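Local coordinates for E3 ubiquitin-protein ligase HERC2 (Homo sapiens, PDB 4L1M) that probably transfers ubiquitin to substrate proteins as an E3 ligase, the part seen here being its first RCC1-like domain, a beta-propeller, at residues A[108-112]-A[155-161]; A[168-174]-A[205-210]; A[181-185]-A[215-219]; A[308-314]-A[325-331]; A[332-336]-A[351-357]. All blocks are in the same frame, centred on the assembly; numbering follows the deposited sequence.

The chain forms a closed ring of seven four-stranded antiparallel sheets, the RCC1-type beta-propeller, and the five contacts sample joints between blades and joints within one blade. Interactions 1 and 2 are successive blade-to-blade packings, centres 13 Å apart, meeting through the 155-160/164-169 strand pair. Interaction 3 lies 19 Å from interaction 2 between centres and bridges the same two blades through a loop; Val210 CG2 and Thr219 CG2 touch at 4.3 Å. Interactions 4 and 5 share another blade, centres 12 Å apart, joined where Ala325 N approaches His333 O at 2.9 Å. Interactions 2 and 5 lie across the chain's centre, about 32 Å between centres. A sulfate, probably from crystallisation, sits beside interaction 1.

Interaction 1: residues A[108-112]-A[155-161]. With SO4 (sulfate ion), chain G.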
# COMPACT_ATOMS: atom_id res chain seq x y z
N HIS A 108 -5.86 -10.02 -5.36
CA HIS A 108 -6.49 -9.32 -6.44
C HIS A 108 -5.73 -8.05 -6.74
O HIS A 108 -4.98 -7.59 -5.91
CB HIS A 108 -7.98 -9.08 -6.19
CG HIS A 108 -8.27 -7.96 -5.24
ND1 HIS A 108 -7.93 -8.01 -3.91
CD2 HIS A 108 -8.94 -6.80 -5.42
CE1 HIS A 108 -8.36 -6.92 -3.31
NE2 HIS A 108 -8.97 -6.16 -4.20
N TYR A 109 -5.94 -7.52 -7.94
CA TYR A 109 -5.11 -6.46 -8.46
C TYR A 109 -6.01 -5.40 -9.07
O TYR A 109 -7.07 -5.74 -9.60
CB TYR A 109 -4.16 -7.04 -9.51
CG TYR A 109 -3.57 -8.34 -9.05
CD1 TYR A 109 -2.42 -8.38 -8.29
CD2 TYR A 109 -4.22 -9.54 -9.31
CE1 TYR A 109 -1.89 -9.57 -7.83
CE2 TYR A 109 -3.72 -10.73 -8.86
CZ TYR A 109 -2.55 -10.75 -8.12
OH TYR A 109 -2.07 -11.98 -7.66
N LEU A 110 -5.57 -4.15 -8.99
CA LEU A 110 -6.15 -3.06 -9.77
C LEU A 110 -5.09 -2.37 -10.63
O LEU A 110 -3.92 -2.28 -10.26
CB LEU A 110 -6.71 -2.00 -8.83
CG LEU A 110 -7.79 -2.44 -7.88
CD1 LEU A 110 -8.24 -1.22 -7.09
CD2 LEU A 110 -8.98 -3.03 -8.60
N ALA A 111 -5.53 -1.87 -11.78
CA ALA A 111 -4.68 -1.09 -12.63
C ALA A 111 -5.45 0.10 -13.16
O ALA A 111 -6.63 -0.02 -13.48
CB ALA A 111 -4.18 -1.95 -13.77
N LEU A 112 -4.77 1.24 -13.28
CA LEU A 112 -5.40 2.51 -13.68
C LEU A 112 -4.73 3.06 -14.93
O LEU A 112 -3.53 3.25 -14.96
CB LEU A 112 -5.26 3.54 -12.55
CG LEU A 112 -5.75 4.97 -12.87
CD1 LEU A 112 -7.21 4.97 -13.30
CD2 LEU A 112 -5.60 5.88 -11.67
N VAL A 155 -11.06 8.66 -12.08
CA VAL A 155 -10.29 8.07 -10.99
C VAL A 155 -8.82 8.48 -11.12
O VAL A 155 -8.26 8.39 -12.21
CB VAL A 155 -10.38 6.54 -11.01
CG1 VAL A 155 -9.43 5.91 -10.01
CG2 VAL A 155 -11.81 6.10 -10.76
N VAL A 156 -8.20 8.88 -10.02
CA VAL A 156 -6.78 9.20 -10.01
C VAL A 156 -5.95 8.41 -9.01
O VAL A 156 -4.75 8.46 -9.07
CB VAL A 156 -6.55 10.70 -9.75
CG1 VAL A 156 -7.14 11.53 -10.88
CG2 VAL A 156 -7.12 11.13 -8.40
N HIS A 157 -6.58 7.72 -8.06
CA HIS A 157 -5.86 6.85 -7.15
C HIS A 157 -6.59 5.52 -6.97
O HIS A 157 -7.80 5.46 -7.09
CB HIS A 157 -5.67 7.54 -5.81
CG HIS A 157 -4.56 6.95 -5.01
ND1 HIS A 157 -4.73 5.95 -4.07
CD2 HIS A 157 -3.23 7.18 -5.07
CE1 HIS A 157 -3.55 5.62 -3.57
NE2 HIS A 157 -2.62 6.36 -4.16
N ILE A 158 -5.84 4.45 -6.74
CA ILE A 158 -6.41 3.13 -6.50
C ILE A 158 -5.73 2.42 -5.32
O ILE A 158 -4.55 2.67 -5.01
CB ILE A 158 -6.33 2.22 -7.73
CG1 ILE A 158 -4.93 2.25 -8.33
CG2 ILE A 158 -7.36 2.65 -8.76
CD1 ILE A 158 -4.67 1.14 -9.34
N ALA A 159 -6.47 1.55 -4.65
CA ALA A 159 -5.94 0.88 -3.50
C ALA A 159 -6.65 -0.44 -3.32
O ALA A 159 -7.80 -0.56 -3.67
CB ALA A 159 -6.11 1.75 -2.27
N CYS A 160 -5.95 -1.40 -2.72
CA CYS A 160 -6.53 -2.67 -2.36
C CYS A 160 -6.34 -2.98 -0.88
O CYS A 160 -5.31 -2.65 -0.27
CB CYS A 160 -5.84 -3.78 -3.14
SG CYS A 160 -6.14 -3.74 -4.91
N GLY A 161 -7.34 -3.66 -0.33
CA GLY A 161 -7.21 -4.36 0.94
C GLY A 161 -7.04 -5.83 0.65
O GLY A 161 -6.90 -6.23 -0.51
S SO4 G . -2.34 -15.50 -6.55
O1 SO4 G . -1.33 -16.02 -7.50
O2 SO4 G . -2.92 -16.65 -5.80
O3 SO4 G . -1.69 -14.54 -5.61
O4 SO4 G . -3.41 -14.76 -7.29
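A chi1 of 77° folds the His108 ring back between its own backbone N and carbonyl carbon, and Cys160 turns SG beside its backbone N; together these torsions set the sulfur over one face of the imidazole. SG lies 4.2 Å from the His108 ring centroid and 28° off the ring normal, a sulfur-aromatic contact, while Gly161 O comes up at the ring edge, 3.2 Å from His108 CE1. The same sulfur rests on Leu110, whose CG is 3.6 Å from Cys160 SG. Strands 108-112 and 155-160 belong to neighbouring blades of the RCC1-type propeller. They run antiparallel (176°), but their axes are 7.3 Å apart and no hydrogen bond crosses, so they pack as layers of two sheets. In the middle, CD1 of Ile158 reaches across the Leu110 backbone, 3.6 Å from Leu110 O, and continues to the CB of Leu112. Leu112 spreads its two methyls over the start of the other strand, with CD1 4.1 Å from Val155 CG1. Tyr109 turns away from this interface, and its OH donates to O4 of a sulfate ion at 3.1 Å; Arg64 NE holds the same anion. His108 NE2 finds its hydrogen bond at Ser165 OG, in the blade that carries Cys160. The joint thus rests on methyl and sulfur packing, with the buried imidazole of His108 anchored through NE2 to the blade opposite.

Interaction 2: residues A[168-174]-A[205-210]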
# COMPACT_ATOMS: atom_id res chain seq x y z
N ILE A 168 -10.17 6.84 -5.69
CA ILE A 168 -10.43 8.26 -5.47
C ILE A 168 -10.56 8.96 -6.83
O ILE A 168 -9.76 8.72 -7.73
CB ILE A 168 -9.27 8.89 -4.64
CG1 ILE A 168 -9.11 8.16 -3.31
CG2 ILE A 168 -9.54 10.35 -4.35
CD1 ILE A 168 -7.85 8.52 -2.55
N THR A 169 -11.54 9.84 -6.97
CA THR A 169 -11.69 10.63 -8.18
C THR A 169 -10.92 11.94 -8.08
O THR A 169 -10.45 12.32 -7.01
CB THR A 169 -13.16 10.93 -8.48
OG1 THR A 169 -13.71 11.79 -7.46
CG2 THR A 169 -13.93 9.64 -8.55
N ALA A 170 -10.83 12.65 -9.20
CA ALA A 170 -10.13 13.94 -9.23
C ALA A 170 -10.85 15.01 -8.38
O ALA A 170 -10.19 15.82 -7.74
CB ALA A 170 -9.94 14.42 -10.66
N GLU A 171 -12.19 14.98 -8.33
CA GLU A 171 -13.00 15.85 -7.41
C GLU A 171 -12.78 15.56 -5.91
O GLU A 171 -13.15 16.38 -5.09
CB GLU A 171 -14.50 15.63 -7.63
CG GLU A 171 -15.11 16.31 -8.82
CD GLU A 171 -16.60 15.99 -8.97
OE1 GLU A 171 -17.27 16.70 -9.76
OE2 GLU A 171 -17.09 15.03 -8.34
N GLY A 172 -12.28 14.37 -5.56
CA GLY A 172 -12.10 14.01 -4.16
C GLY A 172 -13.16 13.10 -3.55
O GLY A 172 -13.26 12.99 -2.34
N GLU A 173 -13.95 12.43 -4.38
CA GLU A 173 -14.85 11.38 -3.88
C GLU A 173 -14.09 10.08 -3.66
O GLU A 173 -13.19 9.76 -4.42
CB GLU A 173 -15.98 11.11 -4.86
CG GLU A 173 -16.94 12.27 -5.06
CD GLU A 173 -18.07 11.93 -6.02
OE1 GLU A 173 -17.86 11.11 -6.95
OE2 GLU A 173 -19.18 12.50 -5.83
N LEU A 174 -14.48 9.34 -2.63
CA LEU A 174 -13.89 8.05 -2.31
C LEU A 174 -14.93 6.95 -2.49
O LEU A 174 -16.02 7.05 -1.96
CB LEU A 174 -13.40 8.04 -0.87
CG LEU A 174 -12.93 6.68 -0.38
CD1 LEU A 174 -11.75 6.20 -1.21
CD2 LEU A 174 -12.57 6.70 1.09
N LEU A 205 -15.70 16.84 1.48
CA LEU A 205 -14.28 16.98 1.66
C LEU A 205 -13.58 16.36 0.48
O LEU A 205 -14.09 15.43 -0.13
CB LEU A 205 -13.83 16.25 2.92
CG LEU A 205 -14.38 16.80 4.23
CD1 LEU A 205 -13.99 15.87 5.36
CD2 LEU A 205 -13.87 18.18 4.49
N LYS A 206 -12.40 16.87 0.15
CA LYS A 206 -11.63 16.33 -0.93
C LYS A 206 -10.65 15.27 -0.37
O LYS A 206 -9.66 15.61 0.27
CB LYS A 206 -10.88 17.43 -1.66
CG LYS A 206 -10.29 16.94 -2.97
CD LYS A 206 -9.29 17.90 -3.59
CE LYS A 206 -8.40 17.14 -4.57
NZ LYS A 206 -7.85 18.06 -5.58
N VAL A 207 -10.94 14.00 -0.64
CA VAL A 207 -10.06 12.92 -0.22
C VAL A 207 -8.86 12.88 -1.15
O VAL A 207 -9.04 12.95 -2.37
CB VAL A 207 -10.78 11.55 -0.26
CG1 VAL A 207 -9.84 10.42 0.12
CG2 VAL A 207 -11.98 11.55 0.67
N ILE A 208 -7.66 12.74 -0.59
CA ILE A 208 -6.43 12.68 -1.40
C ILE A 208 -5.59 11.41 -1.24
O ILE A 208 -4.72 11.14 -2.06
CB ILE A 208 -5.51 13.89 -1.16
CG1 ILE A 208 -4.94 13.87 0.27
CG2 ILE A 208 -6.26 15.18 -1.48
CD1 ILE A 208 -3.93 14.98 0.54
N ASP A 209 -5.80 10.67 -0.17
CA ASP A 209 -5.17 9.37 -0.03
C ASP A 209 -6.09 8.43 0.73
O ASP A 209 -6.97 8.87 1.49
CB ASP A 209 -3.83 9.49 0.68
CG ASP A 209 -2.96 8.27 0.49
OD1 ASP A 209 -3.02 7.62 -0.61
OD2 ASP A 209 -2.21 7.93 1.44
N VAL A 210 -5.89 7.14 0.52
CA VAL A 210 -6.64 6.10 1.19
C VAL A 210 -5.76 4.86 1.29
O VAL A 210 -5.00 4.58 0.38
CB VAL A 210 -7.96 5.77 0.45
CG1 VAL A 210 -7.71 5.15 -0.89
CG2 VAL A 210 -8.85 4.85 1.29
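Ile168 and Val207 meet at a joint between consecutive blades of the beta-propeller, where the hairpin 164-178 packs against the first strand, 207-212, of the next sheet. Along the isoleucine, CB branches first to CG2, which stands anti to the backbone N and rests 3.3 Å from Val207 O. The other branch begins at CG1, 4.1 Å from Val210 CG1, and ends at CD1, which meets Asp209 C at 3.7 Å and the CG1 methyls of Val207 and Val210, each 3.8 Å from Ile168 CD1. The side chain lies roughly perpendicular to that of Val207, while it and Val210 pass each other pointing opposite ways. Leu174, on the returning strand, extends this apolar patch, with CD1 4.1 Å from Val210 CG2 and CB against the CG2 of Val207. Outside the patch the hairpin closes in a type I turn from Thr169 to Gly172. Lys206 lies along the turn, its extended chain starting with CG 3.6 Å from Gly172 CA and passing on toward Ala170 O. Further along strand 207-212, Ile208 and Asp209 both face Val222 in a classic beta bulge, and Asp209 OD2 is bound to Val264 N, in the following blade. A single hydrogen bond links the segments 168-174 and 205-210: Val207 N donates at 3.0 Å and 167° to a lone pair of Gly172 O, in its carbonyl plane.

Interaction 3: residues A[181-185]-A[215-219]; sequences NYGRL and GDAQT
The loop 181-185 carries positive phi at both Tyr182 and Gly183 and then curls so that Arg184 comes alongside the backbone entering strand 218-223, the CA atoms of Tyr182 and Asp216 lying 6.9 Å apart. This is a bridge between adjacent propeller blades, with a loop of one sheet laid on the approach to the second strand of the next. Arg184 dominates it. Its CG sits between the backbone N and carbonyl carbon, and a bend at chi3 (60°) brings the guanidinium back to its own loop, where NE donates to Asn181 O at 2.9 Å and 160°. NH1 makes a longer bond to the same oxygen, and both nitrogens keep that oxygen close to the guanidinium plane, so the side-on grip restrains the rotation of the group. The held guanidinium then presents one face to Ala217, whose CB is 3.7 Å from Arg184 NH2 and offset toward the rim. Gly215 O accepts weak bonds from both terminal nitrogens, 3.3 Å from Arg184 NH1 and 3.2 Å from Arg184 NH2. Nearer the surface, Tyr182 crosses the Asp216 carboxylate with the two planes 44° apart, CE2 of Tyr182 coming to 3.4 Å from Asp216 CG. The carboxylate is too far from the guanidinium for a salt bridge, though the opposite charges may attract weakly. Tyr164, packed against both Arg184 and Ala217, also hydrogen-bonds through OH to Thr219 OG1. That threonine oxygen in turn donates at 2.8 Å to a lone pair of Arg184 O, in its carbonyl plane.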
# COMPACT_ATOMS: atom_id res chain seq x y z
N ASN A 181 -17.30 -6.76 6.11
CA ASN A 181 -17.18 -7.17 7.51
C ASN A 181 -16.53 -6.08 8.36
O ASN A 181 -15.53 -5.49 7.96
CB ASN A 181 -16.34 -8.44 7.63
CG ASN A 181 -16.77 -9.50 6.67
OD1 ASN A 181 -16.33 -9.53 5.51
ND2 ASN A 181 -17.64 -10.39 7.12
N TYR A 182 -17.13 -5.84 9.52
CA TYR A 182 -16.67 -4.86 10.48
C TYR A 182 -16.66 -3.43 9.96
O TYR A 182 -16.01 -2.55 10.53
CB TYR A 182 -15.30 -5.24 11.05
CG TYR A 182 -15.30 -6.55 11.76
CD1 TYR A 182 -15.94 -6.69 12.98
CD2 TYR A 182 -14.66 -7.67 11.22
CE1 TYR A 182 -15.98 -7.91 13.65
CE2 TYR A 182 -14.69 -8.90 11.87
CZ TYR A 182 -15.36 -9.01 13.09
OH TYR A 182 -15.39 -10.20 13.78
N GLY A 183 -17.40 -3.18 8.89
CA GLY A 183 -17.59 -1.82 8.38
C GLY A 183 -16.43 -1.23 7.63
O GLY A 183 -16.34 -0.02 7.50
N ARG A 184 -15.55 -2.07 7.11
CA ARG A 184 -14.36 -1.61 6.41
C ARG A 184 -14.64 -0.75 5.19
O ARG A 184 -13.79 0.01 4.76
CB ARG A 184 -13.46 -2.81 6.01
CG ARG A 184 -14.02 -3.68 4.88
CD ARG A 184 -13.27 -5.00 4.77
NE ARG A 184 -13.39 -5.74 6.01
CZ ARG A 184 -12.67 -6.80 6.38
NH1 ARG A 184 -12.89 -7.34 7.54
NH2 ARG A 184 -11.78 -7.31 5.59
N LEU A 185 -15.81 -0.90 4.59
CA LEU A 185 -16.16 -0.09 3.42
C LEU A 185 -16.60 1.33 3.80
O LEU A 185 -16.54 2.24 2.97
CB LEU A 185 -17.26 -0.76 2.59
CG LEU A 185 -16.96 -2.19 2.15
CD1 LEU A 185 -18.15 -2.79 1.43
CD2 LEU A 185 -15.72 -2.25 1.26
N GLY A 215 -7.12 -8.94 7.38
CA GLY A 215 -7.88 -9.65 8.43
C GLY A 215 -9.10 -8.82 8.76
O GLY A 215 -9.82 -8.40 7.85
N ASP A 216 -9.33 -8.60 10.04
CA ASP A 216 -10.41 -7.71 10.48
C ASP A 216 -9.86 -6.34 10.29
O ASP A 216 -9.05 -5.87 11.07
CB ASP A 216 -10.76 -7.99 11.95
CG ASP A 216 -11.37 -9.41 12.14
OD1 ASP A 216 -11.60 -10.13 11.15
OD2 ASP A 216 -11.61 -9.78 13.30
N ALA A 217 -10.26 -5.72 9.20
CA ALA A 217 -9.48 -4.65 8.59
C ALA A 217 -9.99 -3.29 8.96
O ALA A 217 -11.19 -3.07 9.10
CB ALA A 217 -9.54 -4.79 7.09
N GLN A 218 -9.03 -2.38 9.06
CA GLN A 218 -9.29 -0.95 9.14
C GLN A 218 -9.07 -0.30 7.79
O GLN A 218 -8.42 -0.85 6.91
CB GLN A 218 -8.33 -0.28 10.17
CG GLN A 218 -6.94 0.09 9.65
CD GLN A 218 -5.94 -1.07 9.62
OE1 GLN A 218 -6.28 -2.19 9.32
NE2 GLN A 218 -4.68 -0.78 9.91
N THR A 219 -9.58 0.92 7.67
CA THR A 219 -9.41 1.70 6.47
C THR A 219 -9.03 3.10 6.91
O THR A 219 -9.59 3.59 7.87
CB THR A 219 -10.72 1.70 5.67
OG1 THR A 219 -11.12 0.34 5.39
CG2 THR A 219 -10.58 2.49 4.38

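Interaction 4: residues A[308-314]-A[325-331]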
# COMPACT_ATOMS: atom_id res chain seq x y z
N LEU A 308 13.06 8.04 13.62
CA LEU A 308 13.18 8.77 12.35
C LEU A 308 13.17 10.30 12.50
O LEU A 308 13.34 11.00 11.50
CB LEU A 308 12.06 8.34 11.40
CG LEU A 308 11.99 6.86 11.03
CD1 LEU A 308 10.78 6.55 10.14
CD2 LEU A 308 13.26 6.38 10.33
N GLN A 309 12.94 10.83 13.70
CA GLN A 309 13.10 12.27 13.92
C GLN A 309 14.50 12.67 13.48
O GLN A 309 15.45 11.90 13.65
CB GLN A 309 12.88 12.65 15.39
N GLY A 310 14.62 13.85 12.89
CA GLY A 310 15.87 14.27 12.27
C GLY A 310 15.91 13.98 10.78
O GLY A 310 16.55 14.70 10.02
N LYS A 311 15.23 12.92 10.36
CA LYS A 311 15.16 12.59 8.95
C LYS A 311 13.84 13.08 8.40
O LYS A 311 12.83 13.08 9.08
CB LYS A 311 15.32 11.08 8.74
CG LYS A 311 16.58 10.51 9.40
CD LYS A 311 17.87 11.01 8.74
CE LYS A 311 19.11 10.60 9.55
NZ LYS A 311 19.76 9.32 9.13
N LYS A 312 13.87 13.53 7.15
CA LYS A 312 12.67 13.96 6.46
C LYS A 312 12.19 12.81 5.55
O LYS A 312 12.71 12.59 4.47
CB LYS A 312 12.97 15.22 5.63
CG LYS A 312 11.71 16.01 5.35
CD LYS A 312 11.63 16.56 3.95
CE LYS A 312 10.18 16.57 3.46
NZ LYS A 312 10.01 17.52 2.32
N VAL A 313 11.18 12.09 6.00
CA VAL A 313 10.70 10.92 5.28
C VAL A 313 9.75 11.34 4.17
O VAL A 313 8.84 12.15 4.39
CB VAL A 313 9.98 9.97 6.24
CG1 VAL A 313 9.40 8.79 5.48
CG2 VAL A 313 10.92 9.50 7.32
N ILE A 314 9.97 10.79 2.97
CA ILE A 314 9.13 11.12 1.81
C ILE A 314 8.23 9.98 1.37
O ILE A 314 7.30 10.21 0.61
CB ILE A 314 9.96 11.65 0.60
CG1 ILE A 314 10.83 10.54 -0.03
CG2 ILE A 314 10.80 12.85 1.03
CD1 ILE A 314 11.58 11.00 -1.26
N ALA A 325 11.10 2.97 5.02
CA ALA A 325 10.92 4.41 4.87
C ALA A 325 12.04 5.02 4.04
O ALA A 325 13.22 4.74 4.27
CB ALA A 325 10.88 5.06 6.22
N LEU A 326 11.66 5.81 3.05
CA LEU A 326 12.62 6.50 2.19
C LEU A 326 12.70 7.97 2.62
O LEU A 326 11.67 8.62 2.83
CB LEU A 326 12.16 6.40 0.74
CG LEU A 326 13.01 7.10 -0.32
CD1 LEU A 326 14.39 6.49 -0.39
CD2 LEU A 326 12.30 6.99 -1.66
N THR A 327 13.91 8.48 2.77
CA THR A 327 14.11 9.87 3.15
C THR A 327 14.43 10.75 1.95
O THR A 327 14.88 10.27 0.89
CB THR A 327 15.26 10.03 4.17
OG1 THR A 327 16.52 9.80 3.52
CG2 THR A 327 15.10 9.06 5.32
N GLU A 328 14.19 12.05 2.12
CA GLU A 328 14.52 13.10 1.14
C GLU A 328 15.95 12.99 0.61
O GLU A 328 16.17 13.12 -0.58
CB GLU A 328 14.28 14.48 1.80
CG GLU A 328 14.84 15.70 1.09
CD GLU A 328 14.60 16.98 1.90
OE1 GLU A 328 14.60 16.96 3.15
OE2 GLU A 328 14.43 18.04 1.27
N ASP A 329 16.89 12.69 1.50
CA ASP A 329 18.31 12.50 1.14
C ASP A 329 18.64 11.04 0.77
O ASP A 329 19.79 10.63 0.85
CB ASP A 329 19.22 12.98 2.28
CG ASP A 329 19.10 12.10 3.57
OD1 ASP A 329 17.99 11.98 4.14
OD2 ASP A 329 20.15 11.57 4.01
N SER A 330 17.62 10.27 0.41
CA SER A 330 17.80 8.97 -0.24
C SER A 330 18.26 7.80 0.66
O SER A 330 18.74 6.77 0.15
CB SER A 330 18.75 9.13 -1.44
OG SER A 330 18.62 8.03 -2.32
N GLU A 331 18.15 7.94 1.98
CA GLU A 331 18.43 6.82 2.88
C GLU A 331 17.20 5.93 2.95
O GLU A 331 16.07 6.42 2.88
CB GLU A 331 18.74 7.29 4.31
CG GLU A 331 20.01 8.09 4.48
CD GLU A 331 20.24 8.55 5.91
OE1 GLU A 331 21.40 8.80 6.29
OE2 GLU A 331 19.28 8.68 6.68
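Glu331 OE2 is gripped twice: by Lys311 NZ at 2.6 Å, in a salt bridge that uses the syn lone pair, and by His333 NE2 of the next strand. Lys311 reaches it by bending at chi2 (-67°), its chain running roughly at right angles to the glutamate. The contact is the open end of the beta hairpin 313-318/322-327, the first two strands of a propeller blade. Val313 and Thr327 form a non-hydrogen-bonded antiparallel pair, flanked on one side by Ile314 N donating to Leu326 O at 2.8 Å and on the other by Glu328 N donating to Lys312 O at 2.8 Å and 168°. On one face the methyl of Ala325 meets both Val313 CG1, at 4.1 Å, and CD1 of Leu308. The other face carries Ile314, whose CG1 lies 4.1 Å from Leu326 CG. Toward solvent, Lys312 and Glu328 come together with their charged ends 4.6 Å apart (NZ to OE2), beyond a salt bridge. The type I turn after the second strand is tied by Thr327 OG1, which accepts from Glu331 N and donates at 2.7 Å to Asp329 OD1 from above the carboxylate plane.

Interaction 5: residues A[332-336]-A[351-357]; sequences VHSWG and KPEPAAL
Ser334 and Lys351 form the close-knit side of this contact, whereas Ala356 and Pro354 border its more exposed flank. Strand 332-335 pairs antiparallel with 354-356 as the last two of a four-stranded propeller blade; beyond corners in the chain Gly336 pairs with Lys351, the register shifting by two residues in a beta bulge. On one face Lys351 runs fully extended under Ser334, its CG anti to the backbone N (chi1 -179°), until NZ donates to Ser334 OG at 3.0 Å and to Ala355 O at 3.0 Å. Asp345 completes a salt bridge to this ammonium, and His343 ND1 is a second partner of the serine hydroxyl. Ala355 O also accepts from Ser334 N, the two donors arriving from opposite faces of its plane. On the other face Ala356 and Pro354, partly exposed, cover the buried rings of His333 and Trp335, whose nitrogens bond elsewhere: His333 NE2 to Glu331 OE2, Trp335 NE1 to Arg290 O. Ala356 CB sits 4.2 Å from the centroid of the His333 ring, 16° off its normal, a CH-pi contact over the face. Pro354 CB approaches Trp335 CE3 at 3.8 Å. Past the bulge, Gly336 N donates to Lys351 O at 2.9 Å and 179°.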
# COMPACT_ATOMS: atom_id res chain seq x y z
N VAL A 332 17.41 4.63 3.11
CA VAL A 332 16.30 3.69 3.26
C VAL A 332 16.36 3.01 4.63
O VAL A 332 17.27 2.23 4.90
CB VAL A 332 16.34 2.61 2.16
CG1 VAL A 332 15.10 1.73 2.23
CG2 VAL A 332 16.44 3.27 0.79
N HIS A 333 15.39 3.32 5.48
CA HIS A 333 15.32 2.78 6.86
C HIS A 333 14.31 1.65 6.91
O HIS A 333 13.35 1.63 6.15
CB HIS A 333 14.87 3.88 7.80
CG HIS A 333 15.88 4.99 7.94
ND1 HIS A 333 16.49 5.27 9.14
CD2 HIS A 333 16.37 5.88 7.04
CE1 HIS A 333 17.33 6.28 8.97
NE2 HIS A 333 17.28 6.66 7.71
N SER A 334 14.52 0.70 7.80
CA SER A 334 13.53 -0.36 7.99
C SER A 334 13.39 -0.74 9.46
O SER A 334 14.27 -0.44 10.26
CB SER A 334 13.91 -1.60 7.19
OG SER A 334 14.95 -2.31 7.82
N TRP A 335 12.30 -1.40 9.79
CA TRP A 335 12.07 -1.93 11.14
C TRP A 335 10.98 -2.99 11.09
O TRP A 335 10.26 -3.11 10.10
CB TRP A 335 11.64 -0.82 12.12
CG TRP A 335 10.29 -0.27 11.82
CD1 TRP A 335 9.13 -0.70 12.33
CD2 TRP A 335 9.98 0.81 10.95
NE1 TRP A 335 8.09 0.05 11.85
CE2 TRP A 335 8.59 0.99 10.99
CE3 TRP A 335 10.74 1.66 10.15
CZ2 TRP A 335 7.94 1.98 10.26
CZ3 TRP A 335 10.08 2.65 9.42
CH2 TRP A 335 8.69 2.78 9.47
N GLY A 336 10.86 -3.74 12.18
CA GLY A 336 9.78 -4.69 12.34
C GLY A 336 10.24 -6.13 12.32
O GLY A 336 11.34 -6.46 12.76
N LYS A 351 13.75 -6.38 14.25
CA LYS A 351 14.53 -5.14 14.21
C LYS A 351 13.67 -4.10 14.91
O LYS A 351 12.81 -3.47 14.27
CB LYS A 351 14.83 -4.72 12.75
CG LYS A 351 15.67 -3.46 12.62
CD LYS A 351 15.95 -3.12 11.16
CE LYS A 351 16.87 -1.91 11.04
NZ LYS A 351 17.20 -1.58 9.63
N PRO A 352 13.85 -3.95 16.23
CA PRO A 352 12.95 -3.14 17.06
C PRO A 352 12.77 -1.70 16.62
O PRO A 352 11.64 -1.20 16.60
CB PRO A 352 13.62 -3.19 18.44
CG PRO A 352 14.34 -4.48 18.46
CD PRO A 352 14.84 -4.67 17.05
N GLU A 353 13.86 -1.03 16.30
CA GLU A 353 13.81 0.37 15.96
C GLU A 353 14.31 0.62 14.54
O GLU A 353 15.11 -0.15 14.03
CB GLU A 353 14.63 1.18 16.94
CG GLU A 353 14.23 0.93 18.37
CD GLU A 353 14.19 2.22 19.16
OE1 GLU A 353 14.76 2.25 20.25
OE2 GLU A 353 13.59 3.21 18.67
N PRO A 354 13.83 1.71 13.91
CA PRO A 354 14.28 2.07 12.58
C PRO A 354 15.76 2.39 12.53
O PRO A 354 16.32 2.96 13.46
CB PRO A 354 13.46 3.33 12.25
CG PRO A 354 12.32 3.32 13.21
CD PRO A 354 12.81 2.64 14.44
N ALA A 355 16.39 2.00 11.43
CA ALA A 355 17.81 2.29 11.22
C ALA A 355 18.10 2.14 9.73
O ALA A 355 17.48 1.32 9.05
CB ALA A 355 18.68 1.35 12.04
N ALA A 356 19.01 2.96 9.23
CA ALA A 356 19.36 2.96 7.82
C ALA A 356 19.90 1.61 7.45
O ALA A 356 20.66 1.03 8.20
CB ALA A 356 20.40 4.04 7.54
N LEU A 357 19.48 1.11 6.30
CA LEU A 357 20.07 -0.07 5.73
C LEU A 357 21.34 0.37 5.02
O LEU A 357 21.33 1.39 4.34
CB LEU A 357 19.12 -0.71 4.73
CG LEU A 357 17.89 -1.38 5.35
CD1 LEU A 357 16.82 -1.61 4.30
CD2 LEU A 357 18.28 -2.68 6.03